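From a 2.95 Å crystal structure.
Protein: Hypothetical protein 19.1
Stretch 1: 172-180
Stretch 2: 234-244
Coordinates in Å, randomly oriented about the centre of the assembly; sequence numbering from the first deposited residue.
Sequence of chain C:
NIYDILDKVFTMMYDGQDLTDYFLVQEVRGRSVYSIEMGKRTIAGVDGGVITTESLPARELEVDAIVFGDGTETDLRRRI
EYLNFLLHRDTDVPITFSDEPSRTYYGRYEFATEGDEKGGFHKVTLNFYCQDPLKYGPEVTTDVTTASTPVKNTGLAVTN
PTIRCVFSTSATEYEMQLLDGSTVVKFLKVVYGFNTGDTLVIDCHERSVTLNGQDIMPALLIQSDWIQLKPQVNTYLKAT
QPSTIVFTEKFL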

# COMPACT_ATOMS: atom_id res chain seq x y z
N THR C 172 -1.27 -76.32 21.66
CA THR C 172 -2.70 -76.64 21.83
C THR C 172 -3.52 -75.35 21.70
O THR C 172 -4.62 -75.37 21.13
CB THR C 172 -2.96 -77.36 23.17
OG1 THR C 172 -2.33 -76.64 24.23
CG2 THR C 172 -2.49 -78.82 23.16
N GLU C 173 -2.94 -74.22 22.18
CA GLU C 173 -3.50 -72.86 22.17
C GLU C 173 -2.39 -71.80 22.41
O GLU C 173 -1.69 -71.88 23.42
CB GLU C 173 -4.63 -72.74 23.22
CG GLU C 173 -5.63 -71.62 22.98
CD GLU C 173 -6.96 -71.75 23.72
OE1 GLU C 173 -7.54 -72.86 23.72
OE2 GLU C 173 -7.42 -70.72 24.27
N TYR C 174 -2.22 -70.82 21.46
CA TYR C 174 -1.25 -69.70 21.55
C TYR C 174 -1.92 -68.38 22.03
O TYR C 174 -2.79 -67.84 21.36
CB TYR C 174 -0.42 -69.48 20.26
CG TYR C 174 0.48 -68.26 20.34
CD1 TYR C 174 1.78 -68.36 20.84
CD2 TYR C 174 0.02 -67.01 19.97
CE1 TYR C 174 2.59 -67.24 20.97
CE2 TYR C 174 0.81 -65.87 20.12
CZ TYR C 174 2.10 -65.99 20.60
OH TYR C 174 2.87 -64.86 20.71
N GLU C 175 -1.41 -67.84 23.14
CA GLU C 175 -1.92 -66.67 23.82
C GLU C 175 -0.85 -65.57 24.03
O GLU C 175 0.28 -65.86 24.43
CB GLU C 175 -2.51 -67.15 25.17
CG GLU C 175 -2.89 -66.09 26.18
CD GLU C 175 -4.26 -65.51 25.98
OE1 GLU C 175 -5.16 -65.81 26.79
OE2 GLU C 175 -4.44 -64.75 25.00
N MET C 176 -1.25 -64.30 23.80
CA MET C 176 -0.43 -63.10 23.98
C MET C 176 -1.23 -62.12 24.83
O MET C 176 -2.13 -61.44 24.31
CB MET C 176 -0.06 -62.48 22.62
CG MET C 176 0.80 -61.23 22.72
SD MET C 176 2.58 -61.59 22.81
CE MET C 176 2.82 -61.48 24.49
N GLN C 177 -0.92 -62.05 26.13
CA GLN C 177 -1.66 -61.20 27.08
C GLN C 177 -1.03 -59.83 27.47
O GLN C 177 0.09 -59.79 27.99
CB GLN C 177 -2.12 -62.00 28.31
CG GLN C 177 -1.03 -62.86 28.95
CD GLN C 177 -1.30 -64.35 28.81
OE1 GLN C 177 -2.35 -64.86 29.23
NE2 GLN C 177 -0.34 -65.09 28.24
N LEU C 178 -1.78 -58.73 27.26
CA LEU C 178 -1.39 -57.36 27.63
C LEU C 178 -1.92 -57.15 29.05
O LEU C 178 -3.14 -57.12 29.26
CB LEU C 178 -1.97 -56.32 26.64
CG LEU C 178 -1.92 -54.84 27.06
CD1 LEU C 178 -1.24 -54.02 26.02
CD2 LEU C 178 -3.31 -54.30 27.33
N LEU C 179 -1.01 -57.02 30.02
CA LEU C 179 -1.36 -56.93 31.44
C LEU C 179 -1.01 -55.64 32.16
O LEU C 179 -0.21 -54.83 31.68
CB LEU C 179 -0.84 -58.17 32.21
CG LEU C 179 0.61 -58.59 31.97
CD1 LEU C 179 1.44 -58.42 33.23
CD2 LEU C 179 0.70 -60.01 31.46
N ASP C 180 -1.66 -55.45 33.33
CA ASP C 180 -1.45 -54.36 34.27
C ASP C 180 -1.03 -55.03 35.61
O ASP C 180 -1.88 -55.38 36.44
CB ASP C 180 -2.71 -53.49 34.43
CG ASP C 180 -2.55 -52.38 35.45
OD1 ASP C 180 -2.00 -51.32 35.09
OD2 ASP C 180 -2.97 -52.58 36.61
N ASN C 234 6.20 -48.28 28.89
CA ASN C 234 6.28 -49.74 28.83
C ASN C 234 4.91 -50.37 28.66
O ASN C 234 3.92 -49.89 29.22
CB ASN C 234 6.93 -50.31 30.10
CG ASN C 234 8.41 -50.24 30.11
OD1 ASN C 234 9.09 -50.45 29.10
ND2 ASN C 234 8.96 -50.02 31.29
N THR C 235 4.87 -51.47 27.90
CA THR C 235 3.70 -52.29 27.64
C THR C 235 4.10 -53.69 28.11
O THR C 235 5.09 -54.24 27.61
CB THR C 235 3.31 -52.21 26.16
OG1 THR C 235 2.97 -50.85 25.81
CG2 THR C 235 2.15 -53.11 25.83
N TYR C 236 3.38 -54.25 29.10
CA TYR C 236 3.76 -55.54 29.67
C TYR C 236 3.01 -56.70 29.03
O TYR C 236 1.79 -56.82 29.19
CB TYR C 236 3.70 -55.54 31.21
CG TYR C 236 4.29 -54.28 31.80
CD1 TYR C 236 5.65 -54.17 32.03
CD2 TYR C 236 3.49 -53.16 32.03
CE1 TYR C 236 6.21 -52.97 32.49
CE2 TYR C 236 4.05 -51.95 32.46
CZ TYR C 236 5.41 -51.86 32.70
OH TYR C 236 5.93 -50.68 33.15
N LEU C 237 3.76 -57.52 28.26
CA LEU C 237 3.24 -58.64 27.48
C LEU C 237 3.81 -60.00 27.94
O LEU C 237 4.99 -60.08 28.29
CB LEU C 237 3.58 -58.41 26.00
CG LEU C 237 3.20 -57.06 25.38
CD1 LEU C 237 3.86 -56.90 24.04
CD2 LEU C 237 1.69 -56.87 25.28
N LYS C 238 2.99 -61.05 27.91
CA LYS C 238 3.42 -62.40 28.26
C LYS C 238 2.81 -63.43 27.30
O LYS C 238 1.60 -63.45 27.07
CB LYS C 238 3.04 -62.74 29.71
CG LYS C 238 3.78 -63.93 30.30
CD LYS C 238 2.93 -64.65 31.33
CE LYS C 238 2.55 -63.73 32.47
NZ LYS C 238 1.07 -63.62 32.61
N ALA C 239 3.67 -64.28 26.76
CA ALA C 239 3.27 -65.24 25.72
C ALA C 239 3.32 -66.70 26.20
O ALA C 239 3.98 -67.02 27.19
CB ALA C 239 4.12 -65.07 24.47
N THR C 240 2.62 -67.58 25.48
CA THR C 240 2.64 -68.98 25.85
C THR C 240 3.95 -69.66 25.38
O THR C 240 4.44 -70.57 26.05
CB THR C 240 1.38 -69.68 25.38
OG1 THR C 240 1.19 -69.38 24.00
CG2 THR C 240 0.17 -69.28 26.19
N GLN C 241 4.51 -69.20 24.25
CA GLN C 241 5.74 -69.74 23.66
C GLN C 241 6.65 -68.56 23.36
O GLN C 241 6.12 -67.55 22.90
CB GLN C 241 5.40 -70.51 22.36
CG GLN C 241 6.47 -71.49 21.87
CD GLN C 241 6.33 -72.86 22.50
OE1 GLN C 241 5.59 -73.73 22.02
NE2 GLN C 241 7.07 -73.10 23.58
N PRO C 242 7.99 -68.63 23.63
CA PRO C 242 8.88 -67.48 23.35
C PRO C 242 8.55 -66.85 21.99
O PRO C 242 8.70 -67.47 20.93
CB PRO C 242 10.28 -68.08 23.51
CG PRO C 242 10.11 -69.14 24.48
CD PRO C 242 8.77 -69.76 24.17
N SER C 243 8.06 -65.60 22.05
CA SER C 243 7.61 -64.84 20.89
C SER C 243 8.56 -63.71 20.60
O SER C 243 9.59 -63.54 21.26
CB SER C 243 6.19 -64.30 21.04
OG SER C 243 5.25 -65.32 21.31
N THR C 244 8.21 -62.95 19.57
CA THR C 244 8.91 -61.77 19.12
C THR C 244 7.85 -60.76 18.75
O THR C 244 6.85 -61.11 18.11
CB THR C 244 9.99 -62.11 18.06
OG1 THR C 244 11.26 -61.65 18.53
CG2 THR C 244 9.74 -61.51 16.68

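The two stretches lie side by side as antiparallel strands, 174-180 against 234-239, with their axes 4.8 Å apart at closest approach. Most of the polar groups between them are backbone amides and carbonyls, and the pairing satisfies several of them, at every second residue of stretch 1.

Gln177 and Lys238 form the hydrogen-bonded pair at the centre. Gln177 N donates to Lys238 O at 3.0 Å, nearly straight at 170°. Lys238 N returns a bond to Gln177 O at 3.2 Å, more bent at 148°. Lys238 O also accepts a second hydrogen bond, from the side-chain amide: Gln177 NE2 lies 2.8 Å from Lys238 O. One carbonyl therefore serves two donors of the same residue. The chi1 of Gln177 is p, and the end of the side chain comes nearer to the partner strand than its CA-to-CB bond suggests.

Toward the end of stretch 1, Leu179 N donates to Tyr236 O at 2.9 Å, almost linear at 176°. No bond returns from Tyr236 N to Leu179 O, which lie 4.5 Å apart. The same carbonyl of Tyr236 has a CA-H...O contact, with Leu178 CA 3.6 Å from Tyr236 O. Gln177 O likewise faces Leu237 CA at 3.4 Å, so it receives a CA-H in addition to the amide of Lys238.

At the other end the pattern changes. Thr240 lies just past strand 234-239. Glu175 N finds its acceptor in a side chain: it donates to Thr240 OG1 at 3.1 Å and 169°. The p rotamer of Thr240 accompanies this placement of the hydroxyl. The backbone bond in return, Thr240 N to Glu175 O at 3.1 Å, is weak, with an angle of 134°. Glu175 O also has Ala239 CA at 3.3 Å in a CA-H...O contact.

Farther along stretch 2, Tyr174 OH and Ser243 OG are hydrogen-bonded at a very short 2.5 Å. Which hydroxyl donates is open. Ser243 OG approaches the Tyr174 ring at its edge, as expected for a partner of the phenol oxygen.

Apolar contacts fill in between the polar ones. Met176, Leu178, Leu237 and Ala239 share one face of the sheet. Met176 CE packs 3.5 Å from Leu237 CB and 3.8 Å from Ala239 CB, so its methyl bridges two residues of the opposing strand. Leu178 CB lies 3.9 Å from Leu237 CD2. On the face with Gln177 and Lys238, Leu179 CD1 lies 4.2 Å from Tyr236 CB, and Leu179 CD2 is 3.8 Å from Lys238 NZ. That amine makes no hydrogen bond across this contact.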